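Local coordinates for protein fimbrial structural subunit (Actinomyces naeslundii, PDB 3QDH) that forms the shaft of type 2 fimbriae and acts as an adhesin in interactions with streptococci and host cells during oral biofilm development, at residues Asn190-Thr195 with Thr244-Val249; Cys196-Glu201 with Val268-Ile273; Ser156-Leu161 with Gly225-Asp230. All blocks are in the same frame, centred on the assembly; numbering follows the deposited sequence.

Overall arrangement
All three contacts lie away from the zinc site formed by Asp70, Asp73 and Glu90. Contacts 1 and 2 have centres about 8 Å apart and use neighbouring antiparallel strands, 245-254 and 268-274, of the C-terminal module; the Cys196-Cys247 disulfide joins them. Contact 3, centred about 11 Å from contact 1 and 15 Å from contact 2, lies closer to the middle of the chain and pairs strands 154-165 and 220-230 in a sheet that includes strand 118-131. Along the chain the order is 156-161, 190-195, 196-201, 225-230, 244-249, 268-273, so each pair of contacts interlaces. The Tyr192 and Tyr248 hydroxyls hydrogen-bond to backbone carbonyls of strand 220-230, and Ile273 packs against both strands of contact 3, tying the sheets together.

Contact 1. Residues Asn190-Thr195 with Thr244-Val249; sequences NAYAGT and TARCYV
The ring of Tyr192 and the side chain of Arg246 cross obliquely, with ring and guanidinium planes 75° apart. Arg246 leaves its strand with CG anti to the backbone N (chi1 -168°) and stays extended as far as NE, so that CG comes over one face of the ring and CD passes near the hydroxyl end. Arg246 CG is 4.2 Å from the Tyr192 ring centroid, in a CH-pi contact displaced toward the rim. Farther along, Arg246 NH1 donates to Tyr192 OH at 2.9 Å; the bond is bent, 133° at the hydrogen, and the oxygen sits somewhat out of the guanidinium plane. The same hydroxyl also bonds to Ile228 O, while Arg246 NH2 forms a salt bridge with Asp238, so the hydroxyl and the guanidinium each have a second partner. Ala191 CB lies over one face of the guanidinium, toward its rim, 3.7 Å from Arg246 NH2.

Beside this pair the backbone supplies a nearly straight link: Cys247 N donates to Ala191 O at 2.7 Å, in the carbonyl plane. Cys247 points its CB toward the loop, and its SG, 4.1 Å from Ala193 CB, continues into the disulfide with Cys196. Residues Asn190 to Ala193 form a type I beta turn, and the turn is thereby fastened to strand 245-254 in the SpaA-like prealbumin fold, the CnaB-type module of Gram-positive pilins.

Contact 2. Residues Cys196-Glu201 with Val268-Ile273; sequences CTKDKE and VTPVKI
Val268 begins the contact on strand 268-274, turning its CG1 methyl toward the loop to lie 3.8 Å from Lys198 CB. This branch is anti to the backbone N (chi1 173°), and the lysine chain crosses the valine obliquely. The carbonyl of Val268 is approached by the far end of the same lysine: Lys198 CE comes within 3.1 Å of Val268 O, but the bend at chi4 (62°) leaves NZ farther off, and no hydrogen bond forms. Pro270 follows with its ring directed at the loop backbone. Its CB sits 3.5 Å from Thr197 O, and its CG lies against both Lys198 N and Lys198 CG, the latter 3.7 Å away. The same Pro270 CB meets Cys196 CB at 4.0 Å. Val271 points away from the loop, and its side chain touches Val283 and Tyr248. Lys272 contributes its CB, 3.7 Å from Cys196 SG, before its chain bends at chi3 and leads away.

Thr269, Val271 and Ile273 make backbone hydrogen bonds to strand 245-254 instead. Residues 196-198 run nearly antiparallel to the strand, held by van der Waals packing: a loop lying across one face of the sheet, anchored by the disulfide to Cys247, in a SpaA-like prealbumin (CnaB-type) fold.

Contact 3. Residues Ser156-Leu161 with Gly225-Asp230; sequences SRWGDL and GLFISD
Trp158 lays one face of its indole over the CA and CB of Phe227, whose CB stands 4.0 Å from the centroid of the six-membered ring and only 8° off its normal. The two residues form a non-hydrogen-bonded pair between antiparallel strands 154-165 and 220-230, with a classic beta bulge in strand 220-230, where Ile228 and Ser229 both face Arg157. Phe227 CG is anti to its backbone N (chi1 173°), which brings the edge of its ring toward the indole face: a T-shaped pair with planes 72° apart. Ser156 fixes the rotation of the indole by accepting from Trp158 NE1 at 2.8 Å, close to the ring plane, and the same OG lies at the edge of the Phe227 ring.

Backbone bonds flank the aromatics. Gly159 and Leu226 exchange two, the shorter from Leu226 N to Gly159 O at 2.6 Å. At the bulge Arg157 O receives Ile228 N from above the carbonyl plane, whereas Arg157 N points almost along the Ser229 carbonyl axis. Ile228 CD1 reaches over Gly159 to lie 3.6 Å from its N. Beyond the strands, Asp230 is bound by Arg237 in a salt bridge, and Ser229 OG bonds to Ala243 O. One water bridges the two strands, accepting from Arg157 NH1 at 3.0 Å in the guanidinium plane and donating to Ser229 OG at 2.9 Å.

Contact 1. Residues Asn190-Thr195 with Thr244-Val249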
loop_
_atom_site.group_PDB
_atom_site.type_symbol
_atom_site.label_atom_id
_atom_site.label_comp_id
_atom_site.label_asym_id
_atom_site.label_seq_id
_atom_site.Cartn_x
_atom_site.Cartn_y
_atom_site.Cartn_z
ATOM N N ASN A 190 1.663 8.941 -20.212
ATOM C CA ASN A 190 1.498 10.204 -19.506
ATOM C C ASN A 190 0.433 10.033 -18.427
ATOM O O ASN A 190 -0.722 10.433 -18.602
ATOM C CB ASN A 190 1.133 11.345 -20.468
ATOM C CG ASN A 190 1.157 12.718 -19.794
ATOM O OD1 ASN A 190 1.483 12.846 -18.611
ATOM N ND2 ASN A 190 0.814 13.753 -20.555
ATOM N N ALA A 191 0.843 9.436 -17.310
ATOM C CA ALA A 191 -0.059 9.098 -16.210
ATOM C C ALA A 191 -0.770 10.294 -15.580
ATOM O O ALA A 191 -1.864 10.138 -15.040
ATOM C CB ALA A 191 0.682 8.294 -15.142
ATOM N N TYR A 192 -0.164 11.481 -15.653
ATOM C CA TYR A 192 -0.712 12.661 -14.965
ATOM C C TYR A 192 -1.118 13.833 -15.872
ATOM O O TYR A 192 -1.200 14.985 -15.423
ATOM C CB TYR A 192 0.233 13.104 -13.838
ATOM C CG TYR A 192 0.330 12.072 -12.737
ATOM C CD1 TYR A 192 -0.626 12.019 -11.719
ATOM C CD2 TYR A 192 1.358 11.133 -12.725
ATOM C CE1 TYR A 192 -0.550 11.062 -10.712
ATOM C CE2 TYR A 192 1.441 10.169 -11.726
ATOM C CZ TYR A 192 0.487 10.143 -10.725
ATOM O OH TYR A 192 0.569 9.197 -9.737
ATOM N N ALA A 193 -1.407 13.515 -17.132
ATOM C CA ALA A 193 -1.852 14.488 -18.135
ATOM C C ALA A 193 -3.081 15.274 -17.699
ATOM O O ALA A 193 -3.925 14.766 -16.960
ATOM C CB ALA A 193 -2.144 13.781 -19.440
ATOM N N GLY A 194 -3.176 16.516 -18.169
ATOM C CA GLY A 194 -4.386 17.320 -17.987
ATOM C C GLY A 194 -5.529 16.725 -18.791
ATOM O O GLY A 194 -6.687 16.767 -18.371
ATOM N N THR A 195 -5.185 16.169 -19.952
ATOM C CA THR A 195 -6.118 15.430 -20.798
ATOM C C THR A 195 -5.509 14.064 -21.105
ATOM O O THR A 195 -4.465 13.974 -21.761
ATOM C CB THR A 195 -6.415 16.194 -22.113
ATOM O OG1 THR A 195 -6.981 17.475 -21.804
ATOM C CG2 THR A 195 -7.384 15.406 -23.004
ATOM N N THR A 244 -4.611 14.511 -7.616
ATOM C CA THR A 244 -5.906 14.005 -7.168
ATOM C C THR A 244 -6.610 13.222 -8.279
ATOM O O THR A 244 -7.768 12.829 -8.130
ATOM C CB THR A 244 -6.837 15.154 -6.719
ATOM O OG1 THR A 244 -6.856 16.169 -7.733
ATOM C CG2 THR A 244 -6.380 15.752 -5.397
ATOM N N ALA A 245 -5.906 13.019 -9.389
ATOM C CA ALA A 245 -6.410 12.263 -10.534
ATOM C C ALA A 245 -5.249 11.616 -11.284
ATOM O O ALA A 245 -4.153 12.170 -11.319
ATOM C CB ALA A 245 -7.214 13.175 -11.471
ATOM N N ARG A 246 -5.490 10.442 -11.871
ATOM C CA ARG A 246 -4.473 9.726 -12.647
ATOM C C ARG A 246 -5.087 9.066 -13.883
ATOM O O ARG A 246 -6.222 8.579 -13.830
ATOM C CB ARG A 246 -3.762 8.675 -11.781
ATOM C CG ARG A 246 -2.500 8.093 -12.413
ATOM C CD ARG A 246 -1.953 6.897 -11.642
ATOM N NE ARG A 246 -1.007 6.118 -12.444
ATOM C CZ ARG A 246 0.303 6.031 -12.221
ATOM N NH1 ARG A 246 0.868 6.667 -11.199
ATOM N NH2 ARG A 246 1.055 5.292 -13.025
ATOM N N CYS A 247 -4.331 9.056 -14.981
ATOM C CA CYS A 247 -4.768 8.460 -16.247
ATOM C C CYS A 247 -4.449 6.972 -16.347
ATOM O O CYS A 247 -3.366 6.517 -15.953
ATOM C CB CYS A 247 -4.119 9.163 -17.443
ATOM S SG CYS A 247 -4.428 10.921 -17.611
ATOM N N TYR A 248 -5.408 6.232 -16.896
ATOM C CA TYR A 248 -5.221 4.841 -17.279
ATOM C C TYR A 248 -5.734 4.637 -18.710
ATOM O O TYR A 248 -6.360 5.532 -19.286
ATOM C CB TYR A 248 -5.968 3.914 -16.322
ATOM C CG TYR A 248 -5.326 3.744 -14.964
ATOM C CD1 TYR A 248 -4.491 2.659 -14.705
ATOM C CD2 TYR A 248 -5.571 4.652 -13.932
ATOM C CE1 TYR A 248 -3.902 2.484 -13.459
ATOM C CE2 TYR A 248 -4.984 4.486 -12.673
ATOM C CZ TYR A 248 -4.151 3.397 -12.449
ATOM O OH TYR A 248 -3.568 3.206 -11.222
ATOM N N VAL A 249 -5.454 3.464 -19.272
ATOM C CA VAL A 249 -5.875 3.124 -20.634
ATOM C C VAL A 249 -6.717 1.843 -20.632
ATOM O O VAL A 249 -6.246 0.770 -20.235
ATOM C CB VAL A 249 -4.661 2.990 -21.594
ATOM C CG1 VAL A 249 -5.101 2.515 -22.978
ATOM C CG2 VAL A 249 -3.915 4.314 -21.703
#

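Contact 2. Residues Cys196-Glu201 with Val268-Ile273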
loop_
_atom_site.group_PDB
_atom_site.type_symbol
_atom_site.label_atom_id
_atom_site.label_comp_id
_atom_site.label_asym_id
_atom_site.label_seq_id
_atom_site.Cartn_x
_atom_site.Cartn_y
_atom_site.Cartn_z
ATOM N N CYS A 196 -6.164 13.008 -20.623
ATOM C CA CYS A 196 -5.650 11.638 -20.747
ATOM C C CYS A 196 -5.602 11.132 -22.195
ATOM O O CYS A 196 -6.455 11.481 -23.014
ATOM C CB CYS A 196 -6.457 10.680 -19.862
ATOM S SG CYS A 196 -6.397 11.077 -18.085
ATOM N N THR A 197 -4.605 10.296 -22.478
ATOM C CA THR A 197 -4.265 9.857 -23.835
ATOM C C THR A 197 -4.384 8.329 -23.993
ATOM O O THR A 197 -4.380 7.593 -23.002
ATOM C CB THR A 197 -2.825 10.337 -24.202
ATOM O OG1 THR A 197 -2.762 11.767 -24.122
ATOM C CG2 THR A 197 -2.416 9.901 -25.602
ATOM N N LYS A 198 -4.491 7.863 -25.238
ATOM C CA LYS A 198 -4.566 6.429 -25.552
ATOM C C LYS A 198 -3.248 5.667 -25.343
ATOM O O LYS A 198 -3.238 4.433 -25.354
ATOM C CB LYS A 198 -5.047 6.220 -26.995
ATOM C CG LYS A 198 -6.530 6.469 -27.220
ATOM C CD LYS A 198 -6.909 6.212 -28.680
ATOM C CE LYS A 198 -8.418 6.230 -28.899
ATOM N NZ LYS A 198 -9.065 7.539 -28.585
ATOM N N ASP A 199 -2.149 6.399 -25.160
ATOM C CA ASP A 199 -0.811 5.804 -25.022
ATOM C C ASP A 199 -0.634 4.975 -23.748
ATOM O O ASP A 199 -0.820 5.478 -22.637
ATOM C CB ASP A 199 0.269 6.887 -25.109
ATOM C CG ASP A 199 0.550 7.313 -26.533
ATOM O OD1 ASP A 199 0.082 8.400 -26.934
ATOM O OD2 ASP A 199 1.225 6.551 -27.259
ATOM N N LYS A 200 -0.259 3.709 -23.924
ATOM C CA LYS A 200 -0.168 2.757 -22.816
ATOM C C LYS A 200 1.187 2.048 -22.754
ATOM O O LYS A 200 1.968 2.095 -23.710
ATOM C CB LYS A 200 -1.308 1.727 -22.905
ATOM C CG LYS A 200 -1.130 0.656 -23.987
ATOM C CD LYS A 200 -2.368 -0.228 -24.123
ATOM C CE LYS A 200 -2.083 -1.492 -24.930
ATOM N NZ LYS A 200 -1.772 -1.225 -26.367
ATOM N N GLU A 201 1.456 1.403 -21.618
ATOM C CA GLU A 201 2.625 0.536 -21.450
ATOM C C GLU A 201 2.374 -0.512 -20.364
ATOM O O GLU A 201 1.446 -0.377 -19.559
ATOM C CB GLU A 201 3.896 1.352 -21.148
ATOM C CG GLU A 201 3.959 1.957 -19.745
ATOM C CD GLU A 201 5.244 2.724 -19.482
ATOM O OE1 GLU A 201 5.170 3.798 -18.848
ATOM O OE2 GLU A 201 6.329 2.265 -19.907
ATOM N N VAL A 268 -9.635 1.335 -27.871
ATOM C CA VAL A 268 -8.815 1.863 -26.772
ATOM C C VAL A 268 -9.409 3.163 -26.213
ATOM O O VAL A 268 -9.628 4.121 -26.952
ATOM C CB VAL A 268 -7.340 2.081 -27.223
ATOM C CG1 VAL A 268 -6.529 2.784 -26.138
ATOM C CG2 VAL A 268 -6.679 0.752 -27.610
ATOM N N THR A 269 -9.662 3.186 -24.904
ATOM C CA THR A 269 -10.276 4.340 -24.247
ATOM C C THR A 269 -9.411 4.880 -23.096
ATOM O O THR A 269 -9.080 4.138 -22.166
ATOM C CB THR A 269 -11.696 3.997 -23.727
ATOM O OG1 THR A 269 -12.482 3.468 -24.801
ATOM C CG2 THR A 269 -12.392 5.231 -23.154
ATOM N N PRO A 270 -9.036 6.173 -23.162
ATOM C CA PRO A 270 -8.358 6.823 -22.036
ATOM C C PRO A 270 -9.335 7.116 -20.900
ATOM O O PRO A 270 -10.418 7.647 -21.144
ATOM C CB PRO A 270 -7.850 8.141 -22.639
ATOM C CG PRO A 270 -7.963 7.977 -24.128
ATOM C CD PRO A 270 -9.133 7.070 -24.326
ATOM N N VAL A 271 -8.957 6.771 -19.670
ATOM C CA VAL A 271 -9.812 7.023 -18.501
ATOM C C VAL A 271 -9.100 7.824 -17.399
ATOM O O VAL A 271 -7.963 7.520 -17.038
ATOM C CB VAL A 271 -10.422 5.713 -17.916
ATOM C CG1 VAL A 271 -11.422 5.101 -18.890
ATOM C CG2 VAL A 271 -9.336 4.698 -17.558
ATOM N N LYS A 272 -9.788 8.841 -16.883
ATOM C CA LYS A 272 -9.278 9.701 -15.812
ATOM C C LYS A 272 -9.893 9.301 -14.471
ATOM O O LYS A 272 -11.081 9.532 -14.222
ATOM C CB LYS A 272 -9.571 11.176 -16.126
ATOM C CG LYS A 272 -9.041 12.187 -15.097
ATOM C CD LYS A 272 -9.342 13.635 -15.508
ATOM C CE LYS A 272 -10.808 14.012 -15.270
ATOM N NZ LYS A 272 -11.234 15.247 -16.002
ATOM N N ILE A 273 -9.071 8.692 -13.620
ATOM C CA ILE A 273 -9.496 8.235 -12.295
ATOM C C ILE A 273 -9.276 9.341 -11.262
ATOM O O ILE A 273 -8.165 9.849 -11.125
ATOM C CB ILE A 273 -8.717 6.957 -11.862
ATOM C CG1 ILE A 273 -8.786 5.860 -12.938
ATOM C CG2 ILE A 273 -9.182 6.456 -10.495
ATOM C CD1 ILE A 273 -10.194 5.396 -13.323
#

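Contact 3. Residues Ser156-Leu161 with Gly225-Asp230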
loop_
_atom_site.group_PDB
_atom_site.type_symbol
_atom_site.label_atom_id
_atom_site.label_comp_id
_atom_site.label_asym_id
_atom_site.label_seq_id
_atom_site.Cartn_x
_atom_site.Cartn_y
_atom_site.Cartn_z
ATOM N N SER A 156 -1.981 7.382 0.767
ATOM C CA SER A 156 -2.074 6.745 -0.535
ATOM C C SER A 156 -3.487 7.016 -1.069
ATOM O O SER A 156 -4.477 6.745 -0.388
ATOM C CB SER A 156 -1.823 5.241 -0.398
ATOM O OG SER A 156 -1.835 4.599 -1.657
ATOM N N ARG A 157 -3.561 7.559 -2.283
ATOM C CA ARG A 157 -4.831 7.981 -2.866
ATOM C C ARG A 157 -5.331 7.021 -3.932
ATOM O O ARG A 157 -4.559 6.561 -4.779
ATOM C CB ARG A 157 -4.729 9.395 -3.431
ATOM C CG ARG A 157 -4.430 10.433 -2.365
ATOM C CD ARG A 157 -4.898 11.816 -2.776
ATOM N NE ARG A 157 -5.376 12.583 -1.622
ATOM C CZ ARG A 157 -4.585 13.139 -0.706
ATOM N NH1 ARG A 157 -3.263 13.023 -0.800
ATOM N NH2 ARG A 157 -5.118 13.811 0.307
ATOM N N TRP A 158 -6.627 6.725 -3.865
ATOM C CA TRP A 158 -7.250 5.707 -4.706
ATOM C C TRP A 158 -8.611 6.174 -5.222
ATOM O O TRP A 158 -9.321 6.926 -4.551
ATOM C CB TRP A 158 -7.400 4.395 -3.922
ATOM C CG TRP A 158 -6.074 3.750 -3.624
ATOM C CD1 TRP A 158 -5.127 4.191 -2.734
ATOM C CD2 TRP A 158 -5.542 2.560 -4.215
ATOM N NE1 TRP A 158 -4.044 3.352 -2.740
ATOM C CE2 TRP A 158 -4.269 2.340 -3.635
ATOM C CE3 TRP A 158 -6.015 1.653 -5.172
ATOM C CZ2 TRP A 158 -3.463 1.256 -3.988
ATOM C CZ3 TRP A 158 -5.212 0.577 -5.523
ATOM C CH2 TRP A 158 -3.949 0.387 -4.930
ATOM N N GLY A 159 -8.957 5.728 -6.423
ATOM C CA GLY A 159 -10.253 6.043 -7.010
ATOM C C GLY A 159 -10.868 4.825 -7.667
ATOM O O GLY A 159 -10.206 3.803 -7.864
ATOM N N ASP A 160 -12.143 4.933 -8.013
ATOM C CA ASP A 160 -12.851 3.806 -8.601
ATOM C C ASP A 160 -13.229 4.086 -10.053
ATOM O O ASP A 160 -13.071 5.205 -10.545
ATOM C CB ASP A 160 -14.075 3.428 -7.756
ATOM C CG ASP A 160 -15.037 4.580 -7.555
ATOM O OD1 ASP A 160 -14.949 5.587 -8.285
ATOM O OD2 ASP A 160 -15.897 4.472 -6.655
ATOM N N LEU A 161 -13.699 3.053 -10.740
ATOM C CA LEU A 161 -14.086 3.164 -12.140
ATOM C C LEU A 161 -15.309 2.294 -12.371
ATOM O O LEU A 161 -15.320 1.122 -11.990
ATOM C CB LEU A 161 -12.933 2.722 -13.050
ATOM C CG LEU A 161 -13.111 2.729 -14.575
ATOM C CD1 LEU A 161 -13.242 4.145 -15.119
ATOM C CD2 LEU A 161 -11.939 2.009 -15.241
ATOM N N GLY A 225 -11.187 0.061 -6.959
ATOM C CA GLY A 225 -9.989 0.811 -6.608
ATOM C C GLY A 225 -8.889 0.756 -7.636
ATOM O O GLY A 225 -8.475 -0.324 -8.053
ATOM N N LEU A 226 -8.428 1.937 -8.043
ATOM C CA LEU A 226 -7.204 2.094 -8.825
ATOM C C LEU A 226 -6.336 3.165 -8.169
ATOM O O LEU A 226 -6.853 4.172 -7.686
ATOM C CB LEU A 226 -7.520 2.484 -10.281
ATOM C CG LEU A 226 -8.098 1.400 -11.211
ATOM C CD1 LEU A 226 -8.700 2.033 -12.463
ATOM C CD2 LEU A 226 -7.061 0.361 -11.605
ATOM N N PHE A 227 -5.023 2.943 -8.159
ATOM C CA PHE A 227 -4.070 3.877 -7.541
ATOM C C PHE A 227 -4.029 5.222 -8.275
ATOM O O PHE A 227 -4.061 5.268 -9.502
ATOM C CB PHE A 227 -2.678 3.237 -7.496
ATOM C CG PHE A 227 -1.591 4.161 -7.026
ATOM C CD1 PHE A 227 -1.497 4.527 -5.677
ATOM C CD2 PHE A 227 -0.649 4.655 -7.925
ATOM C CE1 PHE A 227 -0.486 5.366 -5.245
ATOM C CE2 PHE A 227 0.368 5.498 -7.499
ATOM C CZ PHE A 227 0.447 5.857 -6.157
ATOM N N ILE A 228 -3.977 6.316 -7.516
ATOM C CA ILE A 228 -3.901 7.649 -8.111
ATOM C C ILE A 228 -2.538 8.295 -7.882
ATOM O O ILE A 228 -1.863 8.680 -8.842
ATOM C CB ILE A 228 -5.042 8.560 -7.605
ATOM C CG1 ILE A 228 -6.373 8.083 -8.195
ATOM C CG2 ILE A 228 -4.801 10.029 -7.992
ATOM C CD1 ILE A 228 -7.570 8.774 -7.620
ATOM N N SER A 229 -2.144 8.395 -6.609
ATOM C CA SER A 229 -0.905 9.064 -6.205
ATOM C C SER A 229 -0.658 8.825 -4.717
ATOM O O SER A 229 -1.558 8.399 -3.990
ATOM C CB SER A 229 -1.014 10.568 -6.436
ATOM O OG SER A 229 -1.878 11.150 -5.476
ATOM N N ASP A 230 0.565 9.101 -4.267
ATOM C CA ASP A 230 0.853 9.066 -2.831
ATOM C C ASP A 230 1.599 10.312 -2.352
ATOM O O ASP A 230 2.018 11.145 -3.160
ATOM C CB ASP A 230 1.546 7.751 -2.415
ATOM C CG ASP A 230 2.921 7.579 -3.038
ATOM O OD1 ASP A 230 3.747 8.512 -2.959
ATOM O OD2 ASP A 230 3.194 6.493 -3.597
HETATM O O HOH W 1 -1.204 12.040 -2.811
#